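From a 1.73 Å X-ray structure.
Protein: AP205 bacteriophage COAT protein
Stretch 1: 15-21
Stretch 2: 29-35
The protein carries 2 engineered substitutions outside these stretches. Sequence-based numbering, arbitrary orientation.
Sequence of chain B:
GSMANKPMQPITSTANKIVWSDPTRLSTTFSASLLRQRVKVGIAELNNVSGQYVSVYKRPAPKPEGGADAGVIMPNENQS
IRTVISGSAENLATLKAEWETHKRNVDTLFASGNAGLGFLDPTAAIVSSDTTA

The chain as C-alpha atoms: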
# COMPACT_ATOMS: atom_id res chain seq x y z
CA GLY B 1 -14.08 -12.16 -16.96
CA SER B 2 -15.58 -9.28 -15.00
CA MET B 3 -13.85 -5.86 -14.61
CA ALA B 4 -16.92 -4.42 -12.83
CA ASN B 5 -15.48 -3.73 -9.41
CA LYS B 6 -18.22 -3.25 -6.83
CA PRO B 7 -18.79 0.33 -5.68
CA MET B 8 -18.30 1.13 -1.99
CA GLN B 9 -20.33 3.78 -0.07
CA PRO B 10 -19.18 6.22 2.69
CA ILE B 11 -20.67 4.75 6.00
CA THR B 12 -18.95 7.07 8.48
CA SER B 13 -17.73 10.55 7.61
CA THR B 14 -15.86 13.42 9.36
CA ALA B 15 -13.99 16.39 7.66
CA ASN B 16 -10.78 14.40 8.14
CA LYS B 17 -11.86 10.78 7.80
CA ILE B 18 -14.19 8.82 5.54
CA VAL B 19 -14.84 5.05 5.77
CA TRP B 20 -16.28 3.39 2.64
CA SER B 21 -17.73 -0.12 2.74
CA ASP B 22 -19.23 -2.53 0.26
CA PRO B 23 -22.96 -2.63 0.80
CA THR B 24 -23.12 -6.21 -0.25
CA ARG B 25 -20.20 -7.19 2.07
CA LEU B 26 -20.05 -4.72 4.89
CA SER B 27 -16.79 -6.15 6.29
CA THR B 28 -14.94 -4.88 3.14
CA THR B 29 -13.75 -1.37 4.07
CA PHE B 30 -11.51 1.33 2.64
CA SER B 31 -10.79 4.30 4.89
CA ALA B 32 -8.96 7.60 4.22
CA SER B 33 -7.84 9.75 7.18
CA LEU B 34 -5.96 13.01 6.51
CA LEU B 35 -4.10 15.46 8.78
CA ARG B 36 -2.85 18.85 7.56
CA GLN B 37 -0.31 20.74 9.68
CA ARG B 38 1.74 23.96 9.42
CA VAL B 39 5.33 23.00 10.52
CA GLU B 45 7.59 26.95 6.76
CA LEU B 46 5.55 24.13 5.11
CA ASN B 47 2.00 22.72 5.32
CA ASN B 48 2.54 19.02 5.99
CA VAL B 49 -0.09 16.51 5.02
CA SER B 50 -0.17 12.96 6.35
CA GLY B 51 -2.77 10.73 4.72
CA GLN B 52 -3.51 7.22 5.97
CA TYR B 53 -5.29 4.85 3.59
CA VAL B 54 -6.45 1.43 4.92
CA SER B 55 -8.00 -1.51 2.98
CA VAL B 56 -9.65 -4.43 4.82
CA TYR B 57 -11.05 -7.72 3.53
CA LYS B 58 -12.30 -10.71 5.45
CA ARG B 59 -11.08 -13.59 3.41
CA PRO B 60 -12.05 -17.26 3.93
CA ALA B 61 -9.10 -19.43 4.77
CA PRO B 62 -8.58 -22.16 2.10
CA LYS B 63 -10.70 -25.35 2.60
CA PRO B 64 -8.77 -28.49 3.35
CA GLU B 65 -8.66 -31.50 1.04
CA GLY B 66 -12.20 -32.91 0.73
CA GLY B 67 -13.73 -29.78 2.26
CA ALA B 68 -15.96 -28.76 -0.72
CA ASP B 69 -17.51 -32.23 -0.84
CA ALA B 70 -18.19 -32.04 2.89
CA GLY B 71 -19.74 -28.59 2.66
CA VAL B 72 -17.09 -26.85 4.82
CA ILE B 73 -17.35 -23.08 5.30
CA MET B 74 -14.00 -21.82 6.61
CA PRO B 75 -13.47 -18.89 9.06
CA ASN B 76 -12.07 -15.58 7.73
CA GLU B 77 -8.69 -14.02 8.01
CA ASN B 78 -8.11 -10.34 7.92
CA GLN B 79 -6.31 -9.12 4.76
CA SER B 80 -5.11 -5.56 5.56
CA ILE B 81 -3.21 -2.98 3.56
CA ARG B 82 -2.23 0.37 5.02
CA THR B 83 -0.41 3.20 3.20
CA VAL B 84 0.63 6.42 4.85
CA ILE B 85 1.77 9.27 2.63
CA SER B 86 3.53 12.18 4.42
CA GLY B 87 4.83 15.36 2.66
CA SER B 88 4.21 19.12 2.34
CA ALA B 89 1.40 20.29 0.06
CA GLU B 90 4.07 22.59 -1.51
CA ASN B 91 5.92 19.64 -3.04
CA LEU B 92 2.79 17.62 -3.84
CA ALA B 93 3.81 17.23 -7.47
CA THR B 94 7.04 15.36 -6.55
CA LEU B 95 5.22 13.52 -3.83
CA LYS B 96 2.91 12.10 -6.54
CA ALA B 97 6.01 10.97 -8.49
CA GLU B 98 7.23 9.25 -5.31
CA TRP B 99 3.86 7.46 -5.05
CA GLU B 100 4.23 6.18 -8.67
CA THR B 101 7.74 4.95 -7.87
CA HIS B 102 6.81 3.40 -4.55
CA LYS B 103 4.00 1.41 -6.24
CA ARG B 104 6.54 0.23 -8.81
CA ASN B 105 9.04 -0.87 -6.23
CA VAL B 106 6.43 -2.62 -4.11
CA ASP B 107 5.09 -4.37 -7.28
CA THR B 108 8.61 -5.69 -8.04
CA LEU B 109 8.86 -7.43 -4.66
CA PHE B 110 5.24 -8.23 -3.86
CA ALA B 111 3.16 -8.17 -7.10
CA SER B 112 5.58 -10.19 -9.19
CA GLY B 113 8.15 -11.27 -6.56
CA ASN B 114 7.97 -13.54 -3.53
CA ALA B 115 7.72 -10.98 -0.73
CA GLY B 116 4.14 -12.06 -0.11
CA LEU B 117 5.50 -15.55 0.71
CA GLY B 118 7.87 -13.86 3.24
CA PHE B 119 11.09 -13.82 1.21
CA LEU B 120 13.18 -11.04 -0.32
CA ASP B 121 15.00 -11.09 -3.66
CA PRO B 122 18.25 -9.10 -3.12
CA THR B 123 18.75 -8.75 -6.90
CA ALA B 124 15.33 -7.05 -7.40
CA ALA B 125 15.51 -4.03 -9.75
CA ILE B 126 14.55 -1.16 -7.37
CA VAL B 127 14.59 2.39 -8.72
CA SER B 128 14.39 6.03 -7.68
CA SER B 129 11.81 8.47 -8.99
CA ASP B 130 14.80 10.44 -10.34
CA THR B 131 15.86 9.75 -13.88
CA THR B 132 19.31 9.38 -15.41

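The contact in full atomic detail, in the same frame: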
# COMPACT_ATOMS: atom_id res chain seq x y z
N ALA B 15 -14.96 15.60 8.53
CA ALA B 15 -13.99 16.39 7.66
C ALA B 15 -12.60 15.74 7.37
O ALA B 15 -11.93 16.06 6.36
CB ALA B 15 -13.71 17.72 8.26
N ASN B 16 -12.12 14.91 8.29
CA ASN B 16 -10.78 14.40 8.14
C ASN B 16 -10.71 12.94 7.88
O ASN B 16 -9.66 12.48 7.55
CB ASN B 16 -9.92 14.82 9.31
CG ASN B 16 -9.68 16.31 9.31
OD1 ASN B 16 -10.21 17.05 10.16
ND2 ASN B 16 -8.90 16.78 8.34
N LYS B 17 -11.84 12.25 7.94
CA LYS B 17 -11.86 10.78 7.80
C LYS B 17 -13.17 10.28 7.22
O LYS B 17 -14.26 10.54 7.79
CB LYS B 17 -11.65 10.09 9.14
CG LYS B 17 -11.47 8.62 8.93
CD LYS B 17 -11.15 7.85 10.20
CE LYS B 17 -10.82 6.43 9.80
NZ LYS B 17 -10.68 5.57 10.97
N ILE B 18 -13.06 9.58 6.09
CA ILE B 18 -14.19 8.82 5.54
C ILE B 18 -13.88 7.32 5.56
O ILE B 18 -12.79 6.88 5.20
CB ILE B 18 -14.59 9.27 4.10
CG1 ILE B 18 -15.00 10.74 4.13
CG2 ILE B 18 -15.71 8.40 3.58
CD1 ILE B 18 -15.11 11.43 2.77
N VAL B 19 -14.89 6.54 5.96
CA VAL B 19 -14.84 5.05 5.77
C VAL B 19 -15.88 4.61 4.73
O VAL B 19 -17.10 4.83 4.93
CB VAL B 19 -15.14 4.28 7.09
CG1 VAL B 19 -14.97 2.79 6.88
CG2 VAL B 19 -14.25 4.78 8.23
N TRP B 20 -15.42 3.91 3.71
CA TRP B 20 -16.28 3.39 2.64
C TRP B 20 -16.42 1.88 2.92
O TRP B 20 -15.48 1.24 3.42
CB TRP B 20 -15.65 3.60 1.24
CG TRP B 20 -15.73 4.91 0.65
CD1 TRP B 20 -16.68 5.34 -0.23
CD2 TRP B 20 -14.77 5.98 0.76
NE1 TRP B 20 -16.39 6.61 -0.66
CE2 TRP B 20 -15.25 7.05 -0.04
CE3 TRP B 20 -13.57 6.15 1.49
CZ2 TRP B 20 -14.61 8.27 -0.10
CZ3 TRP B 20 -12.91 7.35 1.41
CH2 TRP B 20 -13.42 8.41 0.61
N SER B 21 -17.59 1.32 2.64
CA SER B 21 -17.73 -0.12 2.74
C SER B 21 -18.62 -0.66 1.61
O SER B 21 -19.37 0.05 0.97
CB SER B 21 -18.24 -0.58 4.10
OG SER B 21 -19.56 -0.21 4.23
N THR B 29 -13.80 -2.81 3.78
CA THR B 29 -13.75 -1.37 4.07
C THR B 29 -12.52 -0.76 3.42
O THR B 29 -11.54 -1.44 3.19
CB THR B 29 -13.75 -1.02 5.58
OG1 THR B 29 -12.64 -1.65 6.23
CG2 THR B 29 -14.96 -1.49 6.22
N PHE B 30 -12.64 0.50 3.04
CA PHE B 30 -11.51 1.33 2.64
C PHE B 30 -11.68 2.64 3.39
O PHE B 30 -12.71 3.29 3.19
CB PHE B 30 -11.50 1.61 1.15
CG PHE B 30 -10.38 2.51 0.74
CD1 PHE B 30 -9.07 2.00 0.77
CD2 PHE B 30 -10.62 3.87 0.43
CE1 PHE B 30 -7.99 2.79 0.41
CE2 PHE B 30 -9.52 4.68 0.11
CZ PHE B 30 -8.24 4.12 0.09
N SER B 31 -10.68 3.05 4.17
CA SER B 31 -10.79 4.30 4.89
C SER B 31 -9.67 5.26 4.53
O SER B 31 -8.56 4.86 4.26
CB SER B 31 -10.85 4.00 6.38
OG SER B 31 -9.57 3.70 6.84
N ALA B 32 -9.97 6.56 4.53
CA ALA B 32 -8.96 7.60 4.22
C ALA B 32 -9.01 8.64 5.37
O ALA B 32 -10.09 9.17 5.68
CB ALA B 32 -9.27 8.25 2.84
N SER B 33 -7.89 8.87 6.03
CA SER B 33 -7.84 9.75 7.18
C SER B 33 -6.71 10.73 6.92
O SER B 33 -5.57 10.31 6.72
CB SER B 33 -7.52 8.94 8.41
OG SER B 33 -7.46 9.83 9.52
N LEU B 34 -6.98 12.02 6.90
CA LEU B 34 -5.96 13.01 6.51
C LEU B 34 -5.68 14.05 7.61
O LEU B 34 -6.61 14.58 8.21
CB LEU B 34 -6.44 13.79 5.29
CG LEU B 34 -7.03 13.05 4.08
CD1 LEU B 34 -7.29 14.03 2.98
CD2 LEU B 34 -6.05 11.99 3.61
N LEU B 35 -4.42 14.45 7.79
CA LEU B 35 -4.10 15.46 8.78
C LEU B 35 -3.23 16.48 8.07
O LEU B 35 -2.21 16.12 7.56
CB LEU B 35 -3.38 14.83 9.98
CG LEU B 35 -3.19 15.66 11.24
CD1 LEU B 35 -2.47 14.80 12.26
CD2 LEU B 35 -2.38 16.91 11.00

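The pairing of these two strands outruns the first strand itself: Asn16, still in the loop before strand 17-21, already bonds to the neighbouring strand twice. Its backbone O accepts from Leu34 N at 2.8 Å with a nearly straight N-H...O angle of 166°, and its side chain bends round, chi1 in m, so that ND2 reaches Leu34 O at 3.2 Å. That second bond is weak, its angle only 124°; Asn16 N is 5.5 Å from Leu34 O, too far to bond, and the side-chain amide takes up that carbonyl instead.

From there the ladder is regular. Strands 17-21 and 29-35 run antiparallel, their directions 168° apart, and the register alternates wide and narrow pairs. Ile18 with Ala32 is a wide, hydrogen-bonded pair: Ile18 N gives to Ala32 O at 3.0 Å, and Ala32 N gives back to Ile18 O at 2.9 Å. Trp20 and Phe30 repeat the pattern, with Trp20 N to Phe30 O at 2.8 Å and Phe30 N to Trp20 O at 3.0 Å. Alternating with these, the narrow pairs bring CA atoms close, 4.2 Å from Lys17 CA to Ser33 CA and the same from Val19 CA to Ser31 CA. Here the backbone adds CA-H...O contacts, such as Lys17 CA to Ala32 O at 3.2 Å and Thr29 CA to Trp20 O, also at 3.2 Å. A carbonyl that accepts an N-H can thus take a neighbouring CA-H as well.

The alternation also sorts the side chains. Ile18, Trp20, Phe30 and Ala32 share one face, apolar and buried. The indole of Trp20 turns its edge to Phe30 O and to Ala32 CB, with CZ3 4.0 Å from Ala32 CB; CE3 lies 3.9 Å from Phe30 CD2. The Phe30 ring meets Trp20 CE3 at its own edge, near its plane. The small methyl of Ala32 sits beside the broad indole, two residues along the strand from Phe30.

The other face carries Lys17, Val19, Ser21, Thr29, Ser31 and Ser33, a mixed and mostly more open set. No side-chain hydrogen bond joins the strands there; carbon contacts do the work. Val19 CG2 packs 3.9 Å from Ser31 CB, and Ser21 CB lies 4.0 Å from Thr29 CG2. Lys17, extended with every chi in t, lays its aliphatic stem across two serines, CG 4.0 Å from Ser33 CB and CE 4.2 Å from Ser31 CB. The rule is economical: backbone bonds set the register, one face is apolar and buried, the other mixed.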